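Local coordinates for Serine/threonine-protein kinase Tel1 (Chaetomium thermophilum, PDB 6SKY) that is a serine/threonine kinase of the ATM family that binds ATP and probably acts as a DNA damage sensor, switching on checkpoint signalling after genotoxic stress, at residues A[2372-2377]-A[2409-2414]; A[1615-1620]-A[2065-2070]; A[1698-1703]-A[1714-1719]; A[2753-2758]-A[2823-2828]. All blocks are in the same frame, centred on the assembly; numbering follows the deposited sequence.

Contact 1: A[2372-2377]-A[2409-2414]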
loop_
_atom_site.group_PDB
_atom_site.type_symbol
_atom_site.label_atom_id
_atom_site.label_comp_id
_atom_site.label_asym_id
_atom_site.label_seq_id
_atom_site.Cartn_x
_atom_site.Cartn_y
_atom_site.Cartn_z
ATOM N N GLU A 2372 26.606 29.176 -4.454
ATOM C CA GLU A 2372 26.629 28.914 -3.021
ATOM C C GLU A 2372 26.220 27.482 -2.717
ATOM O O GLU A 2372 26.831 26.821 -1.865
ATOM C CB GLU A 2372 25.717 29.891 -2.291
ATOM C CG GLU A 2372 26.276 31.288 -2.194
ATOM C CD GLU A 2372 25.255 32.288 -1.703
ATOM O OE1 GLU A 2372 24.093 31.891 -1.470
ATOM O OE2 GLU A 2372 25.613 33.476 -1.556
ATOM N N PHE A 2373 25.181 26.986 -3.388
ATOM C CA PHE A 2373 24.780 25.602 -3.160
ATOM C C PHE A 2373 25.893 24.634 -3.521
ATOM O O PHE A 2373 26.106 23.639 -2.824
ATOM C CB PHE A 2373 23.527 25.270 -3.954
ATOM C CG PHE A 2373 22.264 25.614 -3.250
ATOM C CD1 PHE A 2373 22.194 25.577 -1.879
ATOM C CD2 PHE A 2373 21.146 25.984 -3.959
ATOM C CE1 PHE A 2373 21.040 25.892 -1.235
ATOM C CE2 PHE A 2373 19.990 26.304 -3.316
ATOM C CZ PHE A 2373 19.936 26.256 -1.954
ATOM N N LEU A 2374 26.614 24.902 -4.608
ATOM C CA LEU A 2374 27.713 24.024 -4.997
ATOM C C LEU A 2374 28.816 24.017 -3.949
ATOM O O LEU A 2374 29.344 22.957 -3.589
ATOM C CB LEU A 2374 28.266 24.453 -6.349
ATOM C CG LEU A 2374 29.420 23.627 -6.894
ATOM C CD1 LEU A 2374 28.913 22.294 -7.366
ATOM C CD2 LEU A 2374 30.095 24.366 -8.013
ATOM N N LYS A 2375 29.199 25.198 -3.465
ATOM C CA LYS A 2375 30.198 25.269 -2.403
ATOM C C LYS A 2375 29.790 24.432 -1.203
ATOM O O LYS A 2375 30.572 23.618 -0.702
ATOM C CB LYS A 2375 30.412 26.714 -1.970
ATOM C CG LYS A 2375 31.460 27.455 -2.740
ATOM C CD LYS A 2375 31.542 28.886 -2.264
ATOM C CE LYS A 2375 32.549 29.682 -3.071
ATOM N NZ LYS A 2375 32.625 31.111 -2.653
ATOM N N LEU A 2376 28.566 24.634 -0.716
ATOM C CA LEU A 2376 28.131 23.921 0.479
ATOM C C LEU A 2376 28.073 22.422 0.241
ATOM O O LEU A 2376 28.428 21.635 1.124
ATOM C CB LEU A 2376 26.773 24.436 0.932
ATOM C CG LEU A 2376 26.741 25.874 1.419
ATOM C CD1 LEU A 2376 25.328 26.263 1.733
ATOM C CD2 LEU A 2376 27.607 26.007 2.633
ATOM N N CYS A 2377 27.651 22.007 -0.950
ATOM C CA CYS A 2377 27.559 20.585 -1.254
ATOM C C CYS A 2377 28.928 19.925 -1.207
ATOM O O CYS A 2377 29.113 18.896 -0.548
ATOM C CB CYS A 2377 26.915 20.400 -2.625
ATOM S SG CYS A 2377 26.470 18.724 -3.044
ATOM N N GLU A 2409 36.424 27.344 -10.785
ATOM C CA GLU A 2409 37.503 27.467 -9.814
ATOM C C GLU A 2409 37.006 27.529 -8.378
ATOM O O GLU A 2409 37.794 27.307 -7.454
ATOM C CB GLU A 2409 38.345 28.701 -10.127
ATOM C CG GLU A 2409 39.819 28.531 -9.811
ATOM C CD GLU A 2409 40.466 27.399 -10.596
ATOM O OE1 GLU A 2409 39.992 27.090 -11.709
ATOM O OE2 GLU A 2409 41.450 26.815 -10.099
ATOM N N VAL A 2410 35.723 27.814 -8.170
ATOM C CA VAL A 2410 35.172 27.822 -6.821
ATOM C C VAL A 2410 35.164 26.414 -6.236
ATOM O O VAL A 2410 35.534 26.201 -5.069
ATOM C CB VAL A 2410 33.769 28.452 -6.854
ATOM C CG1 VAL A 2410 32.804 27.683 -5.991
ATOM C CG2 VAL A 2410 33.844 29.904 -6.425
ATOM N N ALA A 2411 34.759 25.431 -7.041
ATOM C CA ALA A 2411 34.806 24.045 -6.602
ATOM C C ALA A 2411 36.226 23.632 -6.271
ATOM O O ALA A 2411 36.466 22.947 -5.272
ATOM C CB ALA A 2411 34.222 23.137 -7.677
ATOM N N ASN A 2412 37.186 24.054 -7.086
ATOM C CA ASN A 2412 38.564 23.670 -6.835
ATOM C C ASN A 2412 39.118 24.342 -5.591
ATOM O O ASN A 2412 39.928 23.741 -4.887
ATOM C CB ASN A 2412 39.420 23.977 -8.052
ATOM C CG ASN A 2412 39.007 23.171 -9.253
ATOM O OD1 ASN A 2412 38.606 22.023 -9.124
ATOM N ND2 ASN A 2412 39.089 23.769 -10.427
ATOM N N GLU A 2413 38.678 25.558 -5.272
ATOM C CA GLU A 2413 39.129 26.168 -4.025
ATOM C C GLU A 2413 38.578 25.431 -2.815
ATOM O O GLU A 2413 39.311 25.174 -1.850
ATOM C CB GLU A 2413 38.733 27.639 -3.972
ATOM C CG GLU A 2413 39.385 28.488 -5.037
ATOM C CD GLU A 2413 40.893 28.347 -5.066
ATOM O OE1 GLU A 2413 41.502 28.192 -3.986
ATOM O OE2 GLU A 2413 41.469 28.392 -6.171
ATOM N N VAL A 2414 37.294 25.069 -2.845
ATOM C CA VAL A 2414 36.730 24.333 -1.716
ATOM C C VAL A 2414 37.417 22.982 -1.555
ATOM O O VAL A 2414 37.743 22.555 -0.436
ATOM C CB VAL A 2414 35.212 24.175 -1.882
ATOM C CG1 VAL A 2414 34.646 23.409 -0.725
ATOM C CG2 VAL A 2414 34.567 25.519 -1.974
#

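Contact 2: A[1615-1620]-A[2065-2070]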
loop_
_atom_site.group_PDB
_atom_site.type_symbol
_atom_site.label_atom_id
_atom_site.label_comp_id
_atom_site.label_asym_id
_atom_site.label_seq_id
_atom_site.Cartn_x
_atom_site.Cartn_y
_atom_site.Cartn_z
ATOM N N VAL A 1615 30.609 -28.565 21.430
ATOM C CA VAL A 1615 31.163 -29.642 22.237
ATOM C C VAL A 1615 30.353 -29.837 23.507
ATOM O O VAL A 1615 30.178 -30.965 23.972
ATOM C CB VAL A 1615 32.641 -29.364 22.541
ATOM C CG1 VAL A 1615 33.229 -30.507 23.304
ATOM C CG2 VAL A 1615 33.398 -29.153 21.258
ATOM N N VAL A 1616 29.836 -28.755 24.089
ATOM C CA VAL A 1616 29.019 -28.921 25.284
ATOM C C VAL A 1616 27.701 -29.603 24.952
ATOM O O VAL A 1616 27.180 -30.373 25.758
ATOM C CB VAL A 1616 28.804 -27.569 25.980
ATOM C CG1 VAL A 1616 27.802 -27.704 27.090
ATOM C CG2 VAL A 1616 30.107 -27.077 26.538
ATOM N N TRP A 1617 27.146 -29.363 23.767
ATOM C CA TRP A 1617 25.969 -30.126 23.371
ATOM C C TRP A 1617 26.322 -31.580 23.107
ATOM O O TRP A 1617 25.592 -32.486 23.517
ATOM C CB TRP A 1617 25.312 -29.520 22.137
ATOM C CG TRP A 1617 24.264 -30.416 21.594
ATOM C CD1 TRP A 1617 24.281 -31.066 20.404
ATOM C CD2 TRP A 1617 23.056 -30.802 22.245
ATOM N NE1 TRP A 1617 23.150 -31.821 20.263
ATOM C CE2 TRP A 1617 22.381 -31.674 21.384
ATOM C CE3 TRP A 1617 22.473 -30.484 23.472
ATOM C CZ2 TRP A 1617 21.157 -32.234 21.710
ATOM C CZ3 TRP A 1617 21.267 -31.038 23.790
ATOM C CH2 TRP A 1617 20.619 -31.901 22.917
ATOM N N LYS A 1618 27.431 -31.823 22.413
ATOM C CA LYS A 1618 27.889 -33.189 22.199
ATOM C C LYS A 1618 28.063 -33.931 23.513
ATOM O O LYS A 1618 27.845 -35.143 23.577
ATOM C CB LYS A 1618 29.199 -33.168 21.430
ATOM C CG LYS A 1618 29.346 -34.253 20.411
ATOM C CD LYS A 1618 30.657 -34.098 19.690
ATOM C CE LYS A 1618 30.753 -32.739 19.053
ATOM N NZ LYS A 1618 32.091 -32.518 18.465
ATOM N N SER A 1619 28.450 -33.219 24.568
ATOM C CA SER A 1619 28.661 -33.849 25.864
ATOM C C SER A 1619 27.345 -34.207 26.532
ATOM O O SER A 1619 27.168 -35.331 27.007
ATOM C CB SER A 1619 29.473 -32.924 26.756
ATOM O OG SER A 1619 29.342 -33.302 28.107
ATOM N N CYS A 1620 26.406 -33.267 26.587
ATOM C CA CYS A 1620 25.144 -33.522 27.270
ATOM C C CYS A 1620 24.190 -34.293 26.373
ATOM O O CYS A 1620 23.033 -33.906 26.199
ATOM C CB CYS A 1620 24.501 -32.220 27.744
ATOM S SG CYS A 1620 24.174 -31.009 26.477
ATOM N N ASN A 2065 15.190 -28.998 32.294
ATOM C CA ASN A 2065 14.096 -29.625 31.565
ATOM C C ASN A 2065 14.156 -29.309 30.078
ATOM O O ASN A 2065 13.856 -30.168 29.242
ATOM C CB ASN A 2065 12.765 -29.179 32.151
ATOM C CG ASN A 2065 12.624 -29.546 33.602
ATOM O OD1 ASN A 2065 12.941 -30.662 34.002
ATOM N ND2 ASN A 2065 12.155 -28.606 34.408
ATOM N N THR A 2066 14.544 -28.083 29.721
ATOM C CA THR A 2066 14.637 -27.738 28.309
ATOM C C THR A 2066 15.714 -28.552 27.611
ATOM O O THR A 2066 15.517 -29.011 26.481
ATOM C CB THR A 2066 14.905 -26.249 28.146
ATOM O OG1 THR A 2066 13.847 -25.508 28.748
ATOM C CG2 THR A 2066 14.967 -25.896 26.697
ATOM N N VAL A 2067 16.862 -28.746 28.259
ATOM C CA VAL A 2067 17.901 -29.560 27.636
ATOM C C VAL A 2067 17.453 -31.009 27.519
ATOM O O VAL A 2067 17.708 -31.672 26.507
ATOM C CB VAL A 2067 19.219 -29.435 28.410
ATOM C CG1 VAL A 2067 20.229 -30.413 27.884
ATOM C CG2 VAL A 2067 19.748 -28.060 28.264
ATOM N N ARG A 2068 16.767 -31.525 28.539
ATOM C CA ARG A 2068 16.265 -32.890 28.450
ATOM C C ARG A 2068 15.266 -33.044 27.319
ATOM O O ARG A 2068 15.145 -34.123 26.736
ATOM C CB ARG A 2068 15.622 -33.312 29.761
ATOM C CG ARG A 2068 16.590 -33.629 30.871
ATOM C CD ARG A 2068 15.895 -34.472 31.907
ATOM N NE ARG A 2068 16.646 -34.590 33.148
ATOM C CZ ARG A 2068 16.374 -33.900 34.249
ATOM N NH1 ARG A 2068 17.108 -34.079 35.337
ATOM N NH2 ARG A 2068 15.370 -33.034 34.263
ATOM N N HIS A 2069 14.519 -31.986 27.008
ATOM C CA HIS A 2069 13.559 -32.076 25.912
ATOM C C HIS A 2069 14.247 -31.969 24.557
ATOM O O HIS A 2069 13.838 -32.624 23.597
ATOM C CB HIS A 2069 12.493 -30.998 26.057
ATOM C CG HIS A 2069 11.387 -31.113 25.059
ATOM N ND1 HIS A 2069 10.867 -30.026 24.395
ATOM C CD2 HIS A 2069 10.703 -32.190 24.608
ATOM C CE1 HIS A 2069 9.911 -30.426 23.578
ATOM N NE2 HIS A 2069 9.792 -31.735 23.687
ATOM N N LEU A 2070 15.285 -31.140 24.456
ATOM C CA LEU A 2070 16.059 -31.076 23.219
ATOM C C LEU A 2070 16.736 -32.403 22.923
ATOM O O LEU A 2070 16.923 -32.764 21.758
ATOM C CB LEU A 2070 17.108 -29.975 23.299
ATOM C CG LEU A 2070 16.713 -28.519 23.125
ATOM C CD1 LEU A 2070 17.861 -27.660 23.553
ATOM C CD2 LEU A 2070 16.381 -28.248 21.692
#

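Contact 3: A[1698-1703]-A[1714-1719]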
loop_
_atom_site.group_PDB
_atom_site.type_symbol
_atom_site.label_atom_id
_atom_site.label_comp_id
_atom_site.label_asym_id
_atom_site.label_seq_id
_atom_site.Cartn_x
_atom_site.Cartn_y
_atom_site.Cartn_z
ATOM N N ARG A 1698 41.842 -61.128 14.709
ATOM C CA ARG A 1698 42.871 -62.123 14.428
ATOM C C ARG A 1698 42.479 -62.980 13.237
ATOM O O ARG A 1698 43.274 -63.172 12.310
ATOM C CB ARG A 1698 43.132 -62.988 15.659
ATOM C CG ARG A 1698 44.248 -62.467 16.545
ATOM C CD ARG A 1698 44.603 -63.425 17.668
ATOM N NE ARG A 1698 44.036 -63.025 18.949
ATOM C CZ ARG A 1698 43.010 -63.631 19.528
ATOM N NH1 ARG A 1698 42.438 -64.672 18.946
ATOM N NH2 ARG A 1698 42.558 -63.199 20.692
ATOM N N THR A 1699 41.242 -63.481 13.228
ATOM C CA THR A 1699 40.779 -64.273 12.091
ATOM C C THR A 1699 40.890 -63.492 10.788
ATOM O O THR A 1699 41.447 -63.986 9.801
ATOM C CB THR A 1699 39.340 -64.719 12.307
ATOM O OG1 THR A 1699 39.262 -65.508 13.495
ATOM C CG2 THR A 1699 38.870 -65.540 11.136
ATOM N N ILE A 1700 40.368 -62.264 10.769
ATOM C CA ILE A 1700 40.340 -61.481 9.537
ATOM C C ILE A 1700 41.750 -61.217 9.036
ATOM O O ILE A 1700 42.065 -61.472 7.869
ATOM C CB ILE A 1700 39.572 -60.167 9.749
ATOM C CG1 ILE A 1700 38.083 -60.438 9.901
ATOM C CG2 ILE A 1700 39.815 -59.225 8.603
ATOM C CD1 ILE A 1700 37.315 -59.245 10.359
ATOM N N VAL A 1701 42.621 -60.696 9.899
ATOM C CA VAL A 1701 43.942 -60.295 9.431
ATOM C C VAL A 1701 44.766 -61.511 9.033
ATOM O O VAL A 1701 45.524 -61.465 8.059
ATOM C CB VAL A 1701 44.658 -59.444 10.489
ATOM C CG1 VAL A 1701 46.049 -59.089 10.022
ATOM C CG2 VAL A 1701 43.868 -58.187 10.765
ATOM N N SER A 1702 44.624 -62.625 9.753
ATOM C CA SER A 1702 45.380 -63.813 9.380
ATOM C C SER A 1702 44.916 -64.354 8.035
ATOM O O SER A 1702 45.738 -64.664 7.165
ATOM C CB SER A 1702 45.252 -64.879 10.464
ATOM O OG SER A 1702 44.059 -65.619 10.299
ATOM N N ASP A 1703 43.597 -64.468 7.841
ATOM C CA ASP A 1703 43.079 -64.992 6.583
ATOM C C ASP A 1703 43.265 -64.025 5.426
ATOM O O ASP A 1703 43.142 -64.433 4.270
ATOM C CB ASP A 1703 41.604 -65.346 6.729
ATOM C CG ASP A 1703 41.386 -66.564 7.592
ATOM O OD1 ASP A 1703 42.036 -66.669 8.651
ATOM O OD2 ASP A 1703 40.556 -67.414 7.215
ATOM N N SER A 1714 44.656 -53.762 2.059
ATOM C CA SER A 1714 44.624 -52.308 2.034
ATOM C C SER A 1714 43.580 -51.761 2.992
ATOM O O SER A 1714 43.736 -50.649 3.508
ATOM C CB SER A 1714 44.356 -51.818 0.615
ATOM O OG SER A 1714 43.220 -52.463 0.067
ATOM N N ALA A 1715 42.509 -52.515 3.235
ATOM C CA ALA A 1715 41.540 -52.099 4.242
ATOM C C ALA A 1715 42.134 -52.173 5.643
ATOM O O ALA A 1715 41.969 -51.248 6.447
ATOM C CB ALA A 1715 40.282 -52.957 4.148
ATOM N N CYS A 1716 42.836 -53.266 5.950
ATOM C CA CYS A 1716 43.387 -53.448 7.290
ATOM C C CYS A 1716 44.498 -52.446 7.574
ATOM O O CYS A 1716 44.535 -51.838 8.647
ATOM C CB CYS A 1716 43.904 -54.875 7.461
ATOM S SG CYS A 1716 42.633 -56.148 7.462
ATOM N N GLN A 1717 45.416 -52.261 6.624
ATOM C CA GLN A 1717 46.546 -51.364 6.848
ATOM C C GLN A 1717 46.119 -49.922 7.063
ATOM O O GLN A 1717 46.934 -49.117 7.524
ATOM C CB GLN A 1717 47.524 -51.424 5.672
ATOM C CG GLN A 1717 48.026 -52.817 5.325
ATOM C CD GLN A 1717 49.221 -53.252 6.138
ATOM O OE1 GLN A 1717 49.871 -52.441 6.795
ATOM N NE2 GLN A 1717 49.524 -54.541 6.094
ATOM N N GLU A 1718 44.874 -49.574 6.743
ATOM C CA GLU A 1718 44.376 -48.223 6.938
ATOM C C GLU A 1718 43.291 -48.125 7.997
ATOM O O GLU A 1718 42.942 -47.011 8.396
ATOM C CB GLU A 1718 43.851 -47.660 5.616
ATOM C CG GLU A 1718 44.826 -47.853 4.479
ATOM C CD GLU A 1718 44.609 -46.881 3.348
ATOM O OE1 GLU A 1718 44.067 -45.785 3.605
ATOM O OE2 GLU A 1718 44.985 -47.214 2.205
ATOM N N SER A 1719 42.750 -49.247 8.457
ATOM C CA SER A 1719 41.818 -49.238 9.575
ATOM C C SER A 1719 42.482 -49.503 10.915
ATOM O O SER A 1719 41.988 -49.029 11.941
ATOM C CB SER A 1719 40.723 -50.280 9.356
ATOM O OG SER A 1719 39.975 -49.975 8.199
#

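Contact 4: A[2753-2758]-A[2823-2828]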
loop_
_atom_site.group_PDB
_atom_site.type_symbol
_atom_site.label_atom_id
_atom_site.label_comp_id
_atom_site.label_asym_id
_atom_site.label_seq_id
_atom_site.Cartn_x
_atom_site.Cartn_y
_atom_site.Cartn_z
ATOM N N GLY A 2753 21.869 -8.834 -14.190
ATOM C CA GLY A 2753 22.286 -8.746 -15.567
ATOM C C GLY A 2753 21.207 -8.317 -16.522
ATOM O O GLY A 2753 21.523 -7.872 -17.623
ATOM N N HIS A 2754 19.940 -8.464 -16.152
ATOM C CA HIS A 2754 18.892 -7.798 -16.910
ATOM C C HIS A 2754 18.973 -6.288 -16.731
ATOM O O HIS A 2754 18.925 -5.536 -17.705
ATOM C CB HIS A 2754 17.522 -8.315 -16.488
ATOM C CG HIS A 2754 16.392 -7.422 -16.888
ATOM N ND1 HIS A 2754 16.039 -7.215 -18.201
ATOM C CD2 HIS A 2754 15.544 -6.673 -16.147
ATOM C CE1 HIS A 2754 15.019 -6.380 -18.251
ATOM N NE2 HIS A 2754 14.702 -6.034 -17.018
ATOM N N VAL A 2755 19.110 -5.826 -15.488
ATOM C CA VAL A 2755 19.113 -4.389 -15.232
ATOM C C VAL A 2755 20.283 -3.695 -15.915
ATOM O O VAL A 2755 20.166 -2.538 -16.326
ATOM C CB VAL A 2755 19.102 -4.133 -13.715
ATOM C CG1 VAL A 2755 19.553 -2.738 -13.399
ATOM C CG2 VAL A 2755 17.722 -4.352 -13.171
ATOM N N LEU A 2756 21.416 -4.375 -16.074
ATOM C CA LEU A 2756 22.594 -3.776 -16.687
ATOM C C LEU A 2756 22.865 -4.290 -18.090
ATOM O O LEU A 2756 23.962 -4.088 -18.603
ATOM C CB LEU A 2756 23.828 -4.002 -15.818
ATOM C CG LEU A 2756 23.806 -3.403 -14.417
ATOM C CD1 LEU A 2756 25.065 -3.754 -13.682
ATOM C CD2 LEU A 2756 23.641 -1.912 -14.475
ATOM N N GLY A 2757 21.906 -4.950 -18.721
ATOM C CA GLY A 2757 22.058 -5.334 -20.105
ATOM C C GLY A 2757 23.113 -6.372 -20.379
ATOM O O GLY A 2757 23.556 -6.494 -21.518
ATOM N N LEU A 2758 23.509 -7.142 -19.375
ATOM C CA LEU A 2758 24.619 -8.072 -19.517
ATOM C C LEU A 2758 24.338 -9.113 -20.590
ATOM O O LEU A 2758 23.295 -9.765 -20.583
ATOM C CB LEU A 2758 24.885 -8.747 -18.181
ATOM C CG LEU A 2758 25.961 -9.818 -18.111
ATOM C CD1 LEU A 2758 27.304 -9.213 -18.401
ATOM C CD2 LEU A 2758 25.949 -10.465 -16.753
ATOM N N PHE A 2823 12.568 -10.472 -5.032
ATOM C CA PHE A 2823 13.263 -9.752 -3.967
ATOM C C PHE A 2823 14.437 -8.951 -4.509
ATOM O O PHE A 2823 14.645 -7.801 -4.114
ATOM C CB PHE A 2823 13.750 -10.719 -2.894
ATOM C CG PHE A 2823 12.659 -11.344 -2.104
ATOM C CD1 PHE A 2823 11.592 -10.599 -1.669
ATOM C CD2 PHE A 2823 12.696 -12.683 -1.797
ATOM C CE1 PHE A 2823 10.584 -11.179 -0.947
ATOM C CE2 PHE A 2823 11.687 -13.261 -1.078
ATOM C CZ PHE A 2823 10.635 -12.508 -0.654
ATOM N N THR A 2824 15.220 -9.542 -5.412
ATOM C CA THR A 2824 16.342 -8.824 -6.000
ATOM C C THR A 2824 15.868 -7.593 -6.749
ATOM O O THR A 2824 16.401 -6.499 -6.557
ATOM C CB THR A 2824 17.121 -9.740 -6.940
ATOM O OG1 THR A 2824 17.422 -10.965 -6.277
ATOM C CG2 THR A 2824 18.405 -9.091 -7.358
ATOM N N LEU A 2825 14.877 -7.752 -7.625
ATOM C CA LEU A 2825 14.417 -6.621 -8.421
ATOM C C LEU A 2825 13.780 -5.552 -7.552
ATOM O O LEU A 2825 13.945 -4.357 -7.809
ATOM C CB LEU A 2825 13.438 -7.093 -9.483
ATOM C CG LEU A 2825 12.923 -5.996 -10.398
ATOM C CD1 LEU A 2825 14.059 -5.412 -11.187
ATOM C CD2 LEU A 2825 11.863 -6.537 -11.311
ATOM N N ASP A 2826 13.059 -5.957 -6.513
ATOM C CA ASP A 2826 12.457 -4.992 -5.613
ATOM C C ASP A 2826 13.511 -4.199 -4.865
ATOM O O ASP A 2826 13.354 -2.994 -4.665
ATOM C CB ASP A 2826 11.541 -5.714 -4.639
ATOM C CG ASP A 2826 10.668 -4.774 -3.868
ATOM O OD1 ASP A 2826 10.572 -3.593 -4.259
ATOM O OD2 ASP A 2826 10.072 -5.214 -2.865
ATOM N N ALA A 2827 14.592 -4.849 -4.435
ATOM C CA ALA A 2827 15.667 -4.111 -3.786
ATOM C C ALA A 2827 16.432 -3.243 -4.769
ATOM O O ALA A 2827 16.975 -2.210 -4.382
ATOM C CB ALA A 2827 16.622 -5.069 -3.088
ATOM N N LEU A 2828 16.505 -3.644 -6.034
ATOM C CA LEU A 2828 17.240 -2.850 -7.009
ATOM C C LEU A 2828 16.496 -1.581 -7.367
ATOM O O LEU A 2828 17.104 -0.515 -7.470
ATOM C CB LEU A 2828 17.517 -3.659 -8.271
ATOM C CG LEU A 2828 18.711 -4.600 -8.261
ATOM C CD1 LEU A 2828 18.900 -5.213 -9.618
ATOM C CD2 LEU A 2828 19.946 -3.865 -7.831
#

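Contact 1: A[2372-2377]-A[2409-2414]
The aliphatic stem of Lys2375 lies against Val2410 and Val2414, which stand one turn apart on the facing helix. Its CG meets CG1 of Val2410 at 3.5 Å and reaches CG2 of Val2414 at 3.7 Å, so the root of the chain touches both valines. Beyond CG the lysine is fully extended and crosses Val2410 at about a right angle, which brings CE within 3.6 Å of CG2 of Val2410. That valine thus meets the stem with both methyls, whereas Val2414 offers CG2 to its base. With an alanine in place of Val2410 both methyls are gone, and the lysine stem would probably lose most of its rest and be freer to swing. More deeply buried, Leu2374 CD2 approaches CB of Ala2411 at 4.3 Å; its CG is anti to the backbone N (chi1 -180°), which carries the branch across to the neighbouring helix.

Behind these side chains the helix axes approach to 9.5 Å and run nearly side by side, their directions 26° apart. The near-parallel pair belongs to the alpha-helical FAT region of this alpha-solenoid protein, where the long helix 2348-2387 is followed by the shorter helices 2394-2404 and 2409-2418. In the next shell Ile2378, a turn further along the long helix, touches Ala2411 and Val2414. Asn2412, beyond the interface, anchors the second helix to what precedes it: OD1 bonds to NE1 of Trp2402 and ND2 to the carbonyl of Ser2406.

Contact 2: A[1615-1620]-A[2065-2070]
Trp1617 lays the outer end of its six-membered ring against Val2067 and Leu2070. CG1 of Val2067 sits at the ring edge, near the ring plane, 4.3 Å from CZ3. CH2, further round the rim, comes obliquely to the backbone of Leu2070, 3.9 Å from its C, and lies 4.0 Å from its CB. The indole gets there because its CG is anti to the backbone N (chi1 170°), which carries the ring across to helix 2052-2070.

Cys1620, the residue at which the chain leaves its helix, turns toward the same partner: its SG is 4.2 Å from CG1 of Val2067. One valine methyl is therefore met by both the indole edge and the sulfur. The contact is apolar and buried, and it rests mainly on side chains, with the indole also touching the backbone of Leu2070; the nearest CA atoms, those of Cys1620 and Val2067, are 8.3 Å apart. Leu1637 and Leu1651 also pack on the indole, while Leu1630 and Ala1633 of helix 1627-1644 lie on Cys1620. Two helix ends more than 400 residues apart meet here, a tertiary contact between helices of the alpha solenoid, the second of them in the FAT region.

Contact 3: A[1698-1703]-A[1714-1719]
The two helices run in roughly opposite directions and come nearest at Val1701 and Cys1716, whose CA atoms are 7.2 Å apart. Across that interval the sulfur of Cys1716 does the touching. SG lies 4.1 Å from CG2 of Val1701 and 4.3 Å from CG2 of Ile1700, so a single atom meets methyls from two successive residues of helix 1687-1706. CB of Cys1716 already points at the other helix, and with SG beside the backbone N and anti to the carbonyl carbon (chi1 -68°) the sulfur faces both methyls. Val1701 answers with the branch placed in the same way, CG2, while its CG1 stands anti to the backbone N.

Helix 1710-1719 follows helix 1687-1706 after only three residues, making a helical hairpin, the building element of an alpha solenoid, and the buried Cys1716 sits on its inner side. Leu1725 of the next helix, 1722-1726, packs on both Val1701 and Cys1716, and Leu1675 of helix 1670-1684 reaches the cysteine as well.

Polar groups secure the end of the second helix. The carbonyl oxygen of Ala1715 receives two bonds from Ser1719: one from the backbone N, the other from OG at 2.9 Å. This hydroxyl stands above the carbonyl plane, 35° out of it, and the double grip ties the serine side chain back onto the preceding turn. Beyond it, the carbonyl oxygen of Ser1719 accepts a bond from NZ of Lys1679.

Contact 4: A[2753-2758]-A[2823-2828]
The carbonyl oxygen of His2754, next to the contact residue Val2755, is held by two donors: the backbone N of Gly2757 at 3.2 Å and, from further along the chain, NZ of Lys2909. The first of these bonds belongs to a Schellman motif that ends helix 2732-2755 in the PI3/PI4-kinase domain. Its companion is the bond from Leu2758 N to Gly2753 O, 2.7 Å long. Gly2757 is the C-prime residue and takes the positive phi (67°) that the turn requires. Past this turn the chain leads to His2762 and His2764 of the nucleotide pocket and to Asn2765 of the magnesium site.

Val2755, in the last turn of the helix, carries the packing onto helix 2816-2828. Its CG2 is anti to the carbonyl carbon and faces two leucines one turn apart, Leu2825 and Leu2828. The side chains of Val2755 and Leu2828 run alongside each other, pointing opposite ways; these two and Leu2825 are buried. Around them, Val2629 of helix 2616-2632 packs on Leu2828, and Val2916, Thr2919 and Val2920 of helix 2916-2927 pack on Leu2825. The junction thus joins the end of one kinase-domain helix to another, with helix 2916-2927 of the FATC region alongside.

Within it CG2 of Val2755 is the shared atom, 3.8 Å from CD1 of Leu2828 and 4.3 Å from CD1 of Leu2825.

The four contacts are separate: no two touch. Contact 3 falls within the long chain excursion that contact 2 closes, and their centres are 38 Å apart, with about 20 Å between nearest atoms. Contacts 1 and 4 follow later in the chain and lie on the opposite side of its centre from contacts 2 and 3. The contact nearest to contact 1, in the FAT region, is contact 4 in the kinase domain, with centres 35 Å apart and about 22 Å between nearest atoms; contacts 1 and 3 are the most distant pair, with centres 84 Å apart. All four lie away from the bound nucleotide analogue and magnesium, although contact 4 shares their kinase domain.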